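PDB 4Z48: uncharacterized protein TP-0789 domain-containing protein from Desulfovibrio piger ATCC 29098, which is of unknown function but, as a member of the LolA-like family, may bind lipid or lipoprotein in the cell envelope. Local coordinates for residues 140-153 / 165-179. Sequence-based numbering, arbitrary orientation.
Sequences EENVDGIDCYILER and RQVQWVRKDTLLRLR
Arg153 turns the edge of its guanidinium to Gln166, so that NE and NH2 donate to Gln166 OE1, at 2.9 and 3.0 Å. Gln168 OE1 lies over one face of the same group, 3.6 Å from Arg153 CZ, and is held by NE and NH2 of Arg177. This brings Arg153 NH1 to 3.1 Å from Arg177 NH2, like charges that Asp128, salt-bridged to Arg177, probably offsets in part; Arg153 NH1 donates to Leu127 O.

At the other strand end Lys172 crosses the Tyr149 ring at about a right angle, its CD 3.8 Å from the ring centroid in a CH-pi contact. Bends at chi2 and chi3 (-137° and -72°) carry NZ to a salt bridge with Glu140 OE1, while Tyr149 OH bonds to Arg18.

On the sheet face of Ile150 and Val167, Trp169 NE1 donates in its ring plane to Glu141 OE1 (2.9 Å, 165° at the hydrogen). Val143 CG2 packs on Trp169 CD1 at 3.5 Å, and Leu178 CD2 fits against Val143 and Cys148 SG.

Strands 146-155 and 163-171 form an antiparallel hairpin; strand 177-184 joins it through a classic bulge, Leu178 and Arg179 facing Trp169, in beta structure packed on helix 8-20, consistent with a LolA-like fold.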
loop_
_atom_site.group_PDB
_atom_site.type_symbol
_atom_site.label_atom_id
_atom_site.label_comp_id
_atom_site.label_asym_id
_atom_site.label_seq_id
_atom_site.Cartn_x
_atom_site.Cartn_y
_atom_site.Cartn_z
ATOM N N GLU A 140 -10.006 21.740 -2.311
ATOM C CA GLU A 140 -8.667 21.831 -2.885
ATOM C C GLU A 140 -7.789 22.698 -1.999
ATOM O O GLU A 140 -8.288 23.561 -1.279
ATOM C CB GLU A 140 -8.737 22.398 -4.327
ATOM C CG GLU A 140 -9.354 21.432 -5.334
ATOM C CD GLU A 140 -9.554 21.949 -6.745
ATOM O OE1 GLU A 140 -8.732 22.779 -7.201
ATOM O OE2 GLU A 140 -10.518 21.500 -7.409
ATOM N N GLU A 141 -6.484 22.456 -2.045
ATOM C CA GLU A 141 -5.478 23.156 -1.250
ATOM C C GLU A 141 -4.133 23.063 -1.936
ATOM O O GLU A 141 -3.795 22.008 -2.485
ATOM C CB GLU A 141 -5.394 22.496 0.147
ATOM C CG GLU A 141 -4.582 23.247 1.193
ATOM C CD GLU A 141 -4.533 22.624 2.577
ATOM O OE1 GLU A 141 -5.010 21.476 2.749
ATOM O OE2 GLU A 141 -4.003 23.289 3.496
ATOM N N ASN A 142 -3.349 24.140 -1.874
ATOM C CA ASN A 142 -1.990 24.133 -2.415
ATOM C C ASN A 142 -1.062 23.675 -1.287
ATOM O O ASN A 142 -0.974 24.348 -0.252
ATOM C CB ASN A 142 -1.611 25.495 -2.972
ATOM C CG ASN A 142 -0.303 25.493 -3.722
ATOM O OD1 ASN A 142 0.775 25.565 -3.126
ATOM N ND2 ASN A 142 -0.375 25.403 -5.045
ATOM N N VAL A 143 -0.435 22.493 -1.453
ATOM C CA VAL A 143 0.434 21.870 -0.439
ATOM C C VAL A 143 1.893 21.915 -0.937
ATOM O O VAL A 143 2.275 21.173 -1.850
ATOM C CB VAL A 143 -0.040 20.429 -0.076
ATOM C CG1 VAL A 143 0.831 19.810 1.018
ATOM C CG2 VAL A 143 -1.511 20.417 0.346
ATOM N N ASP A 144 2.686 22.830 -0.339
ATOM C CA ASP A 144 4.092 23.113 -0.657
ATOM C C ASP A 144 4.293 23.292 -2.184
ATOM O O ASP A 144 5.086 22.573 -2.802
ATOM C CB ASP A 144 5.036 22.035 -0.078
ATOM C CG ASP A 144 5.081 21.984 1.440
ATOM O OD1 ASP A 144 5.387 23.029 2.064
ATOM O OD2 ASP A 144 4.864 20.889 2.002
ATOM N N GLY A 145 3.524 24.216 -2.765
ATOM C CA GLY A 145 3.580 24.543 -4.191
ATOM C C GLY A 145 2.768 23.659 -5.124
ATOM O O GLY A 145 2.661 23.983 -6.313
ATOM N N ILE A 146 2.181 22.535 -4.603
ATOM C CA ILE A 146 1.417 21.573 -5.418
ATOM C C ILE A 146 -0.100 21.691 -5.189
ATOM O O ILE A 146 -0.543 21.575 -4.050
ATOM C CB ILE A 146 1.906 20.109 -5.148
ATOM C CG1 ILE A 146 3.447 19.973 -5.311
ATOM C CG2 ILE A 146 1.168 19.088 -6.032
ATOM C CD1 ILE A 146 4.136 19.280 -4.155
ATOM N N ASP A 147 -0.902 21.846 -6.289
ATOM C CA ASP A 147 -2.368 21.866 -6.193
ATOM C C ASP A 147 -2.914 20.468 -5.978
ATOM O O ASP A 147 -2.616 19.567 -6.773
ATOM C CB ASP A 147 -3.014 22.481 -7.446
ATOM C CG ASP A 147 -2.702 23.951 -7.601
ATOM O OD1 ASP A 147 -2.783 24.685 -6.583
ATOM O OD2 ASP A 147 -2.343 24.365 -8.730
ATOM N N CYS A 148 -3.753 20.297 -4.937
ATOM C CA CYS A 148 -4.317 19.006 -4.569
ATOM C C CYS A 148 -5.812 19.052 -4.377
ATOM O O CYS A 148 -6.329 20.059 -3.937
ATOM C CB CYS A 148 -3.681 18.491 -3.273
ATOM S SG CYS A 148 -1.923 18.096 -3.379
ATOM N N TYR A 149 -6.466 17.908 -4.551
ATOM C CA TYR A 149 -7.837 17.645 -4.089
ATOM C C TYR A 149 -7.691 17.123 -2.646
ATOM O O TYR A 149 -6.723 16.400 -2.377
ATOM C CB TYR A 149 -8.501 16.544 -4.924
ATOM C CG TYR A 149 -8.691 16.800 -6.389
ATOM C CD1 TYR A 149 -9.711 17.627 -6.840
ATOM C CD2 TYR A 149 -7.940 16.109 -7.340
ATOM C CE1 TYR A 149 -9.941 17.818 -8.199
ATOM C CE2 TYR A 149 -8.150 16.307 -8.707
ATOM C CZ TYR A 149 -9.167 17.148 -9.128
ATOM O OH TYR A 149 -9.408 17.360 -10.470
ATOM N N ILE A 150 -8.614 17.467 -1.749
ATOM C CA ILE A 150 -8.694 16.930 -0.399
ATOM C C ILE A 150 -9.818 15.882 -0.469
ATOM O O ILE A 150 -10.981 16.233 -0.693
ATOM C CB ILE A 150 -8.904 17.988 0.725
ATOM C CG1 ILE A 150 -7.874 19.161 0.637
ATOM C CG2 ILE A 150 -8.868 17.288 2.122
ATOM C CD1 ILE A 150 -8.386 20.470 1.250
ATOM N N LEU A 151 -9.455 14.592 -0.335
ATOM C CA LEU A 151 -10.405 13.489 -0.449
ATOM C C LEU A 151 -10.419 12.668 0.804
ATOM O O LEU A 151 -9.398 12.039 1.135
ATOM C CB LEU A 151 -10.030 12.563 -1.648
ATOM C CG LEU A 151 -11.025 11.410 -1.943
ATOM C CD1 LEU A 151 -12.420 11.955 -2.288
ATOM C CD2 LEU A 151 -10.530 10.547 -3.093
ATOM N N GLU A 152 -11.548 12.669 1.508
ATOM C CA GLU A 152 -11.709 11.843 2.694
ATOM C C GLU A 152 -12.344 10.543 2.285
ATOM O O GLU A 152 -13.274 10.551 1.464
ATOM C CB GLU A 152 -12.581 12.529 3.761
ATOM C CG GLU A 152 -11.961 13.760 4.401
ATOM C CD GLU A 152 -12.619 14.246 5.683
ATOM O OE1 GLU A 152 -13.468 13.516 6.250
ATOM O OE2 GLU A 152 -12.252 15.351 6.145
ATOM N N ARG A 153 -11.869 9.437 2.845
ATOM C CA ARG A 153 -12.491 8.141 2.593
ATOM C C ARG A 153 -12.678 7.422 3.924
ATOM O O ARG A 153 -11.810 7.486 4.778
ATOM C CB ARG A 153 -11.737 7.307 1.541
ATOM C CG ARG A 153 -10.499 6.584 1.981
ATOM C CD ARG A 153 -9.966 5.740 0.856
ATOM N NE ARG A 153 -8.743 5.066 1.270
ATOM C CZ ARG A 153 -7.956 4.368 0.461
ATOM N NH1 ARG A 153 -8.242 4.270 -0.832
ATOM N NH2 ARG A 153 -6.860 3.791 0.929
ATOM N N ARG A 165 -11.005 6.463 9.339
ATOM C CA ARG A 165 -11.080 7.393 8.213
ATOM C C ARG A 165 -9.677 7.822 7.800
ATOM O O ARG A 165 -8.729 7.780 8.596
ATOM C CB ARG A 165 -11.974 8.604 8.567
ATOM C CG ARG A 165 -11.277 9.898 8.969
ATOM C CD ARG A 165 -12.244 10.886 9.581
ATOM N NE ARG A 165 -11.585 11.591 10.677
ATOM C CZ ARG A 165 -10.979 12.761 10.544
ATOM N NH1 ARG A 165 -10.984 13.387 9.374
ATOM N NH2 ARG A 165 -10.377 13.323 11.585
ATOM N N GLN A 166 -9.547 8.162 6.528
ATOM C CA GLN A 166 -8.321 8.601 5.909
ATOM C C GLN A 166 -8.547 9.871 5.111
ATOM O O GLN A 166 -9.462 9.926 4.285
ATOM C CB GLN A 166 -7.737 7.515 4.992
ATOM C CG GLN A 166 -7.403 6.209 5.762
ATOM C CD GLN A 166 -7.025 5.098 4.830
ATOM O OE1 GLN A 166 -7.102 5.224 3.600
ATOM N NE2 GLN A 166 -6.548 4.002 5.400
ATOM N N VAL A 167 -7.726 10.889 5.375
ATOM C CA VAL A 167 -7.749 12.168 4.651
ATOM C C VAL A 167 -6.606 12.105 3.669
ATOM O O VAL A 167 -5.461 11.820 4.052
ATOM C CB VAL A 167 -7.688 13.423 5.560
ATOM C CG1 VAL A 167 -7.757 14.704 4.728
ATOM C CG2 VAL A 167 -8.811 13.392 6.585
ATOM N N GLN A 168 -6.921 12.276 2.387
ATOM C CA GLN A 168 -5.903 12.187 1.342
ATOM C C GLN A 168 -5.763 13.483 0.551
ATOM O O GLN A 168 -6.768 14.046 0.127
ATOM C CB GLN A 168 -6.259 11.059 0.359
ATOM C CG GLN A 168 -6.694 9.784 1.022
ATOM C CD GLN A 168 -7.310 8.820 0.062
ATOM O OE1 GLN A 168 -6.796 7.720 -0.125
ATOM N NE2 GLN A 168 -8.461 9.179 -0.504
ATOM N N TRP A 169 -4.520 13.959 0.370
ATOM C CA TRP A 169 -4.216 15.103 -0.495
ATOM C C TRP A 169 -3.770 14.500 -1.806
ATOM O O TRP A 169 -2.712 13.880 -1.851
ATOM C CB TRP A 169 -3.145 16.008 0.142
ATOM C CG TRP A 169 -3.690 16.868 1.236
ATOM C CD1 TRP A 169 -4.088 18.172 1.132
ATOM C CD2 TRP A 169 -3.963 16.469 2.582
ATOM N NE1 TRP A 169 -4.552 18.621 2.349
ATOM C CE2 TRP A 169 -4.510 17.590 3.250
ATOM C CE3 TRP A 169 -3.796 15.267 3.299
ATOM C CZ2 TRP A 169 -4.855 17.559 4.604
ATOM C CZ3 TRP A 169 -4.149 15.235 4.642
ATOM C CH2 TRP A 169 -4.666 16.368 5.285
ATOM N N VAL A 170 -4.568 14.673 -2.885
ATOM C CA VAL A 170 -4.324 14.043 -4.188
ATOM C C VAL A 170 -3.893 15.077 -5.236
ATOM O O VAL A 170 -4.605 16.044 -5.475
ATOM C CB VAL A 170 -5.598 13.267 -4.643
ATOM C CG1 VAL A 170 -5.391 12.595 -6.004
ATOM C CG2 VAL A 170 -6.036 12.241 -3.586
ATOM N N ARG A 171 -2.734 14.845 -5.886
ATOM C CA ARG A 171 -2.231 15.753 -6.930
ATOM C C ARG A 171 -3.206 15.833 -8.061
ATOM O O ARG A 171 -3.642 14.795 -8.564
ATOM C CB ARG A 171 -0.879 15.292 -7.466
ATOM C CG ARG A 171 0.214 15.240 -6.430
ATOM C CD ARG A 171 1.369 14.474 -7.000
ATOM N NE ARG A 171 2.634 14.735 -6.310
ATOM C CZ ARG A 171 3.502 15.676 -6.672
ATOM N NH1 ARG A 171 3.240 16.471 -7.707
ATOM N NH2 ARG A 171 4.633 15.838 -5.994
ATOM N N LYS A 172 -3.607 17.069 -8.435
ATOM C CA LYS A 172 -4.577 17.274 -9.506
ATOM C C LYS A 172 -4.051 16.798 -10.865
ATOM O O LYS A 172 -4.819 16.270 -11.666
ATOM C CB LYS A 172 -4.999 18.757 -9.591
ATOM C CG LYS A 172 -5.794 19.209 -8.374
ATOM C CD LYS A 172 -7.005 20.074 -8.754
ATOM C CE LYS A 172 -6.672 21.461 -9.234
ATOM N NZ LYS A 172 -7.890 22.118 -9.779
ATOM N N ASP A 173 -2.753 16.938 -11.106
ATOM C CA ASP A 173 -2.148 16.598 -12.389
ATOM C C ASP A 173 -1.936 15.097 -12.608
ATOM O O ASP A 173 -2.227 14.608 -13.705
ATOM C CB ASP A 173 -0.816 17.354 -12.601
ATOM C CG ASP A 173 0.182 17.398 -11.455
ATOM O OD1 ASP A 173 -0.175 16.971 -10.327
ATOM O OD2 ASP A 173 1.306 17.908 -11.669
ATOM N N THR A 174 -1.375 14.379 -11.627
ATOM C CA THR A 174 -1.073 12.960 -11.817
ATOM C C THR A 174 -2.115 12.019 -11.150
ATOM O O THR A 174 -2.129 10.829 -11.453
ATOM C CB THR A 174 0.323 12.678 -11.271
ATOM O OG1 THR A 174 0.310 12.833 -9.848
ATOM C CG2 THR A 174 1.390 13.564 -11.919
ATOM N N LEU A 175 -2.933 12.532 -10.216
ATOM C CA LEU A 175 -3.950 11.745 -9.481
ATOM C C LEU A 175 -3.283 10.785 -8.479
ATOM O O LEU A 175 -3.917 9.856 -7.981
ATOM C CB LEU A 175 -4.961 11.028 -10.425
ATOM C CG LEU A 175 -5.742 12.021 -11.316
ATOM C CD1 LEU A 175 -6.645 11.311 -12.338
ATOM C CD2 LEU A 175 -6.551 12.996 -10.461
ATOM N N LEU A 176 -2.000 11.053 -8.159
ATOM C CA LEU A 176 -1.279 10.308 -7.138
ATOM C C LEU A 176 -1.437 11.024 -5.819
ATOM O O LEU A 176 -1.463 12.243 -5.811
ATOM C CB LEU A 176 0.226 10.180 -7.480
ATOM C CG LEU A 176 0.592 9.254 -8.645
ATOM C CD1 LEU A 176 2.111 9.188 -8.801
ATOM C CD2 LEU A 176 0.003 7.846 -8.460
ATOM N N ARG A 177 -1.447 10.281 -4.699
ATOM C CA ARG A 177 -1.472 10.909 -3.373
ATOM C C ARG A 177 -0.153 11.650 -3.149
ATOM O O ARG A 177 0.896 11.154 -3.576
ATOM C CB ARG A 177 -1.610 9.827 -2.279
ATOM C CG ARG A 177 -2.926 9.071 -2.320
ATOM C CD ARG A 177 -2.899 7.781 -1.472
ATOM N NE ARG A 177 -4.275 7.227 -1.429
ATOM C CZ ARG A 177 -4.803 6.441 -2.370
ATOM N NH1 ARG A 177 -4.078 6.059 -3.415
ATOM N NH2 ARG A 177 -6.056 6.021 -2.266
ATOM N N LEU A 178 -0.211 12.807 -2.479
ATOM C CA LEU A 178 0.938 13.566 -2.038
ATOM C C LEU A 178 1.120 13.346 -0.532
ATOM O O LEU A 178 2.234 13.187 -0.062
ATOM C CB LEU A 178 0.764 15.055 -2.383
ATOM C CG LEU A 178 1.813 16.047 -1.886
ATOM C CD1 LEU A 178 3.116 15.884 -2.620
ATOM C CD2 LEU A 178 1.331 17.467 -2.075
ATOM N N ARG A 179 0.023 13.248 0.208
ATOM C CA ARG A 179 0.028 13.096 1.645
ATOM C C ARG A 179 -1.276 12.420 2.066
ATOM O O ARG A 179 -2.298 12.513 1.352
ATOM C CB ARG A 179 0.187 14.512 2.281
ATOM C CG ARG A 179 -0.143 14.678 3.770
ATOM C CD ARG A 179 0.187 16.071 4.303
ATOM N NE ARG A 179 -0.750 17.102 3.828
ATOM C CZ ARG A 179 -0.922 18.294 4.398
ATOM N NH1 ARG A 179 -0.233 18.628 5.482
ATOM N NH2 ARG A 179 -1.786 19.161 3.888
HETATM O O HOH W 1 -1.283 19.373 -9.137
HETATM O O HOH W 2 -7.826 16.367 -12.457
HETATM O O HOH W 3 -10.391 16.170 8.949
#